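Local coordinates for protein endo-1,4-beta-xylanase (Pseudoalteromonas haloplanktis, PDB 1H12) that hydrolyses internal beta-1,4 linkages of xylan as a cold-adapted glycoside hydrolase of family 8, at residues E146-S157 with Y168-I179. Numbering follows the deposited sequence. Where two conformers were deposited one is given.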
loop_
_atom_site.group_PDB
_atom_site.type_symbol
_atom_site.label_atom_id
_atom_site.label_comp_id
_atom_site.label_asym_id
_atom_site.label_seq_id
_atom_site.Cartn_x
_atom_site.Cartn_y
_atom_site.Cartn_z
ATOM N N GLU A 146 3.275 -8.274 -4.317
ATOM C CA GLU A 146 3.735 -9.482 -3.658
ATOM C C GLU A 146 3.926 -9.244 -2.157
ATOM O O GLU A 146 3.593 -10.131 -1.358
ATOM C CB GLU A 146 5.056 -9.979 -4.276
ATOM C CG GLU A 146 4.931 -10.629 -5.640
ATOM C CD GLU A 146 4.883 -9.737 -6.878
ATOM O OE1 GLU A 146 4.603 -8.511 -6.726
ATOM O OE2 GLU A 146 5.134 -10.272 -7.968
ATOM N N GLU A 147 4.452 -8.083 -1.758
ATOM C CA GLU A 147 4.579 -7.796 -0.344
ATOM C C GLU A 147 3.245 -7.878 0.387
ATOM O O GLU A 147 3.135 -8.496 1.456
ATOM C CB GLU A 147 5.225 -6.421 -0.110
ATOM C CG GLU A 147 6.642 -6.313 -0.614
ATOM C CD GLU A 147 7.303 -5.011 -0.283
ATOM O OE1 GLU A 147 6.626 -3.951 -0.593
ATOM O OE2 GLU A 147 8.401 -4.961 0.260
ATOM N N TYR A 148 2.225 -7.200 -0.153
ATOM C CA TYR A 148 0.902 -7.237 0.451
ATOM C C TYR A 148 0.283 -8.624 0.363
ATOM O O TYR A 148 -0.423 -9.037 1.287
ATOM C CB TYR A 148 -0.023 -6.172 -0.127
ATOM C CG TYR A 148 0.039 -4.820 0.538
ATOM C CD1 TYR A 148 -0.788 -4.537 1.608
ATOM C CD2 TYR A 148 0.902 -3.830 0.097
ATOM C CE1 TYR A 148 -0.820 -3.295 2.170
ATOM C CE2 TYR A 148 0.910 -2.576 0.701
ATOM C CZ TYR A 148 0.025 -2.316 1.738
ATOM O OH TYR A 148 -0.043 -1.072 2.327
ATOM N N PHE A 149 0.499 -9.378 -0.741
ATOM C CA PHE A 149 -0.033 -10.712 -0.790
ATOM C C PHE A 149 0.521 -11.553 0.351
ATOM O O PHE A 149 -0.213 -12.285 1.025
ATOM C CB PHE A 149 0.298 -11.447 -2.108
ATOM C CG PHE A 149 -0.448 -11.014 -3.361
ATOM C CD1 PHE A 149 -1.828 -10.837 -3.371
ATOM C CD2 PHE A 149 0.212 -10.897 -4.565
ATOM C CE1 PHE A 149 -2.495 -10.544 -4.526
ATOM C CE2 PHE A 149 -0.465 -10.605 -5.734
ATOM C CZ PHE A 149 -1.832 -10.423 -5.705
ATOM N N ALA A 150 1.857 -11.493 0.550
ATOM C CA ALA A 150 2.459 -12.281 1.634
ATOM C C ALA A 150 1.897 -11.888 2.982
ATOM O O ALA A 150 1.566 -12.738 3.814
ATOM C CB ALA A 150 3.959 -12.099 1.617
ATOM N N PHE A 151 1.814 -10.584 3.215
ATOM C CA PHE A 151 1.249 -10.053 4.449
ATOM C C PHE A 151 -0.181 -10.579 4.662
ATOM O O PHE A 151 -0.538 -11.076 5.737
ATOM C CB PHE A 151 1.277 -8.531 4.413
ATOM C CG PHE A 151 0.679 -7.893 5.627
ATOM C CD1 PHE A 151 1.346 -7.867 6.857
ATOM C CD2 PHE A 151 -0.566 -7.299 5.565
ATOM C CE1 PHE A 151 0.794 -7.329 7.973
ATOM C CE2 PHE A 151 -1.139 -6.724 6.669
ATOM C CZ PHE A 151 -0.460 -6.745 7.894
ATOM N N ALA A 152 -1.026 -10.415 3.655
ATOM C CA ALA A 152 -2.397 -10.812 3.779
ATOM C C ALA A 152 -2.566 -12.303 4.012
ATOM O O ALA A 152 -3.383 -12.734 4.841
ATOM C CB ALA A 152 -3.158 -10.359 2.527
ATOM N N LEU A 153 -1.785 -13.125 3.310
ATOM C CA LEU A 153 -1.830 -14.574 3.443
ATOM C C LEU A 153 -1.390 -15.047 4.832
ATOM O O LEU A 153 -1.983 -15.974 5.409
ATOM C CB LEU A 153 -1.021 -15.229 2.338
ATOM C CG LEU A 153 -1.649 -15.139 0.946
ATOM C CD1 LEU A 153 -0.581 -15.380 -0.112
ATOM C CD2 LEU A 153 -2.806 -16.116 0.775
ATOM N N LEU A 154 -0.342 -14.426 5.387
ATOM C CA LEU A 154 0.073 -14.793 6.730
ATOM C C LEU A 154 -1.007 -14.502 7.728
ATOM O O LEU A 154 -1.248 -15.292 8.664
ATOM C CB LEU A 154 1.353 -14.051 7.121
ATOM C CG LEU A 154 2.654 -14.550 6.494
ATOM C CD1 LEU A 154 3.755 -13.569 6.816
ATOM C CD2 LEU A 154 3.005 -15.965 6.962
ATOM N N ASN A 155 -1.690 -13.365 7.579
ATOM C CA ASN A 155 -2.795 -13.026 8.467
ATOM C C ASN A 155 -3.983 -13.974 8.299
ATOM O O ASN A 155 -4.613 -14.347 9.270
ATOM C CB ASN A 155 -3.196 -11.575 8.270
ATOM C CG ASN A 155 -2.263 -10.596 8.967
ATOM O OD1 ASN A 155 -1.353 -9.978 8.227
ATOM N ND2 ASN A 155 -2.391 -10.433 10.195
ATOM N N ALA A 156 -4.276 -14.361 7.045
ATOM C CA ALA A 156 -5.372 -15.314 6.788
ATOM C C ALA A 156 -5.072 -16.640 7.470
ATOM O O ALA A 156 -5.971 -17.227 8.111
ATOM C CB ALA A 156 -5.524 -15.470 5.297
ATOM N N SER A 157 -3.847 -17.127 7.357
ATOM C CA SER A 157 -3.465 -18.332 8.078
ATOM C C SER A 157 -3.738 -18.191 9.561
ATOM O O SER A 157 -4.299 -19.107 10.190
ATOM C CB SER A 157 -1.968 -18.569 7.861
ATOM O OG SER A 157 -1.494 -19.614 8.706
ATOM N N TYR A 168 -3.126 -21.133 3.379
ATOM C CA TYR A 168 -2.666 -19.783 3.344
ATOM C C TYR A 168 -1.218 -19.681 3.744
ATOM O O TYR A 168 -0.450 -18.877 3.174
ATOM C CB TYR A 168 -3.487 -18.880 4.239
ATOM C CG TYR A 168 -4.978 -18.855 4.012
ATOM C CD1 TYR A 168 -5.548 -18.275 2.864
ATOM C CD2 TYR A 168 -5.834 -19.379 4.951
ATOM C CE1 TYR A 168 -6.902 -18.210 2.703
ATOM C CE2 TYR A 168 -7.209 -19.314 4.785
ATOM C CZ TYR A 168 -7.742 -18.747 3.658
ATOM O OH TYR A 168 -9.118 -18.721 3.509
ATOM N N TYR A 169 -0.823 -20.417 4.781
ATOM C CA TYR A 169 0.525 -20.322 5.298
ATOM C C TYR A 169 1.528 -20.759 4.250
ATOM O O TYR A 169 2.534 -20.081 4.006
ATOM C CB TYR A 169 0.670 -21.147 6.581
ATOM C CG TYR A 169 2.012 -20.896 7.243
ATOM C CD1 TYR A 169 2.254 -19.736 7.925
ATOM C CD2 TYR A 169 3.056 -21.785 7.112
ATOM C CE1 TYR A 169 3.512 -19.458 8.472
ATOM C CE2 TYR A 169 4.287 -21.542 7.630
ATOM C CZ TYR A 169 4.516 -20.365 8.331
ATOM O OH TYR A 169 5.789 -20.127 8.836
ATOM N N ASN A 170 1.305 -21.924 3.621
ATOM C CA ASN A 170 2.214 -22.367 2.611
ATOM C C ASN A 170 2.272 -21.372 1.444
ATOM O O ASN A 170 3.349 -21.110 0.881
ATOM C CB ASN A 170 1.809 -23.747 2.043
ATOM N N ASP A 171 1.111 -20.832 1.067
ATOM C CA ASP A 171 1.089 -19.835 0.011
ATOM C C ASP A 171 1.900 -18.594 0.418
ATOM O O ASP A 171 2.599 -18.000 -0.409
ATOM C CB ASP A 171 -0.324 -19.467 -0.374
ATOM C CG ASP A 171 -1.068 -20.542 -1.125
ATOM O OD1 ASP A 171 -0.429 -21.500 -1.586
ATOM O OD2 ASP A 171 -2.295 -20.459 -1.273
ATOM N N ALA A 172 1.805 -18.197 1.683
ATOM C CA ALA A 172 2.536 -17.029 2.148
ATOM C C ALA A 172 4.047 -17.266 2.130
ATOM O O ALA A 172 4.807 -16.375 1.730
ATOM C CB ALA A 172 2.142 -16.692 3.570
ATOM N N ILE A 173 4.506 -18.432 2.582
ATOM C CA ILE A 173 5.918 -18.723 2.603
ATOM C C ILE A 173 6.461 -18.795 1.179
ATOM O O ILE A 173 7.562 -18.326 0.908
ATOM C CB ILE A 173 6.250 -19.988 3.416
ATOM C CG1 ILE A 173 5.779 -19.792 4.876
ATOM C CG2 ILE A 173 7.689 -20.382 3.285
ATOM C CD1 ILE A 173 6.312 -18.668 5.553
ATOM N N THR A 174 5.690 -19.359 0.244
ATOM C CA THR A 174 6.065 -19.358 -1.140
ATOM C C THR A 174 6.233 -17.918 -1.638
ATOM O O THR A 174 7.207 -17.602 -2.340
ATOM C CB THR A 174 5.013 -20.103 -1.959
ATOM O OG1 THR A 174 4.999 -21.474 -1.536
ATOM C CG2 THR A 174 5.305 -20.054 -3.448
ATOM N N MET A 175 5.287 -17.055 -1.298
ATOM C CA MET A 175 5.362 -15.652 -1.692
ATOM C C MET A 175 6.593 -14.968 -1.110
ATOM O O MET A 175 7.290 -14.231 -1.814
ATOM C CB MET A 175 4.082 -14.930 -1.250
ATOM C CG MET A 175 3.917 -13.557 -1.851
ATOM S SD MET A 175 3.591 -13.531 -3.641
ATOM C CE MET A 175 2.006 -14.384 -3.665
ATOM N N LEU A 176 6.896 -15.192 0.169
ATOM C CA LEU A 176 8.104 -14.605 0.784
ATOM C C LEU A 176 9.366 -15.085 0.061
ATOM O O LEU A 176 10.287 -14.303 -0.165
ATOM C CB LEU A 176 8.177 -14.949 2.263
ATOM C CG LEU A 176 7.148 -14.294 3.152
ATOM C CD1 LEU A 176 7.379 -14.768 4.600
ATOM C CD2 LEU A 176 7.233 -12.781 3.110
ATOM N N ASN A 177 9.386 -16.380 -0.268
ATOM C CA ASN A 177 10.594 -16.864 -0.991
ATOM C C ASN A 177 10.718 -16.232 -2.352
ATOM O O ASN A 177 11.822 -15.907 -2.783
ATOM C CB ASN A 177 10.493 -18.388 -1.104
ATOM C CG ASN A 177 10.804 -19.086 0.215
ATOM O OD1 ASN A 177 11.271 -18.503 1.139
ATOM N ND2 ASN A 177 10.408 -20.340 0.290
ATOM N N THR A 178 9.576 -16.028 -3.037
ATOM C CA THR A 178 9.597 -15.310 -4.295
ATOM C C THR A 178 10.129 -13.894 -4.132
ATOM O O THR A 178 10.923 -13.414 -4.942
ATOM C CB THR A 178 8.214 -15.345 -4.934
ATOM O OG1 THR A 178 7.951 -16.705 -5.325
ATOM C CG2 THR A 178 8.093 -14.415 -6.131
ATOM N N ILE A 179 9.670 -13.189 -3.106
ATOM C CA ILE A 179 10.165 -11.831 -2.873
ATOM C C ILE A 179 11.683 -11.869 -2.692
ATOM O O ILE A 179 12.419 -11.095 -3.313
ATOM C CB ILE A 179 9.449 -11.185 -1.680
ATOM C CG1 ILE A 179 7.975 -10.986 -1.973
ATOM C CG2 ILE A 179 10.117 -9.847 -1.372
ATOM C CD1 ILE A 179 7.134 -10.683 -0.720
#
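Y168, packed against A156 and L153 across the contact, has its OH gripped by D97 OD1 and Q93 NE2, which fixes the outer end of the ring. The methyl of A156 sits over one ring face in a CH-pi contact, CB lying 3.7 Å from the ring centroid and 15° off its normal. L153 comes at the ring edge instead, with CD2 4.1 Å from Y168 CD1. A leucine in place of Y168 would probably leave D97 and Q93 without their shared hydroxyl partner and the A156 methyl without its aromatic face. At the next residue of each helix, S157 OG lies 3.4 Å from Y169 CB, and N162 ties the two segments by bonding both S157 OG and Y169 N. At the centre, small residues bring the backbones close: the axes approach to 7.8 Å, and A150 CA is 4.8 Å from A172 CA. A150 is a knob set in the hole formed by A172, M175, L176 and I179. The A172 methyl in turn meets two consecutive leucines, touching L153 CB, while A172 CB lies 3.6 Å from L154 CD2; although L154 starts out pointing away, its end swings back, and CD2 also reaches Y169 CE1. M175 has CG anti to the backbone N (chi1 -168°), then bends twice, bringing SD across E146 CB and CG, the two side chains meeting at about a right angle, and carrying CE to within 3.7 Å of F149 CB. I179 CD1 closes this end against the E146 backbone. The near-antiparallel pair (156°), joined by a short connection, is a helical hairpin consistent with the (alpha/alpha)6 barrel of family 8; helix 93-107 packs on it through F96 and W100, helix 206-215 through Y211 and F212, and helix 77-89 lies against helix 143-160.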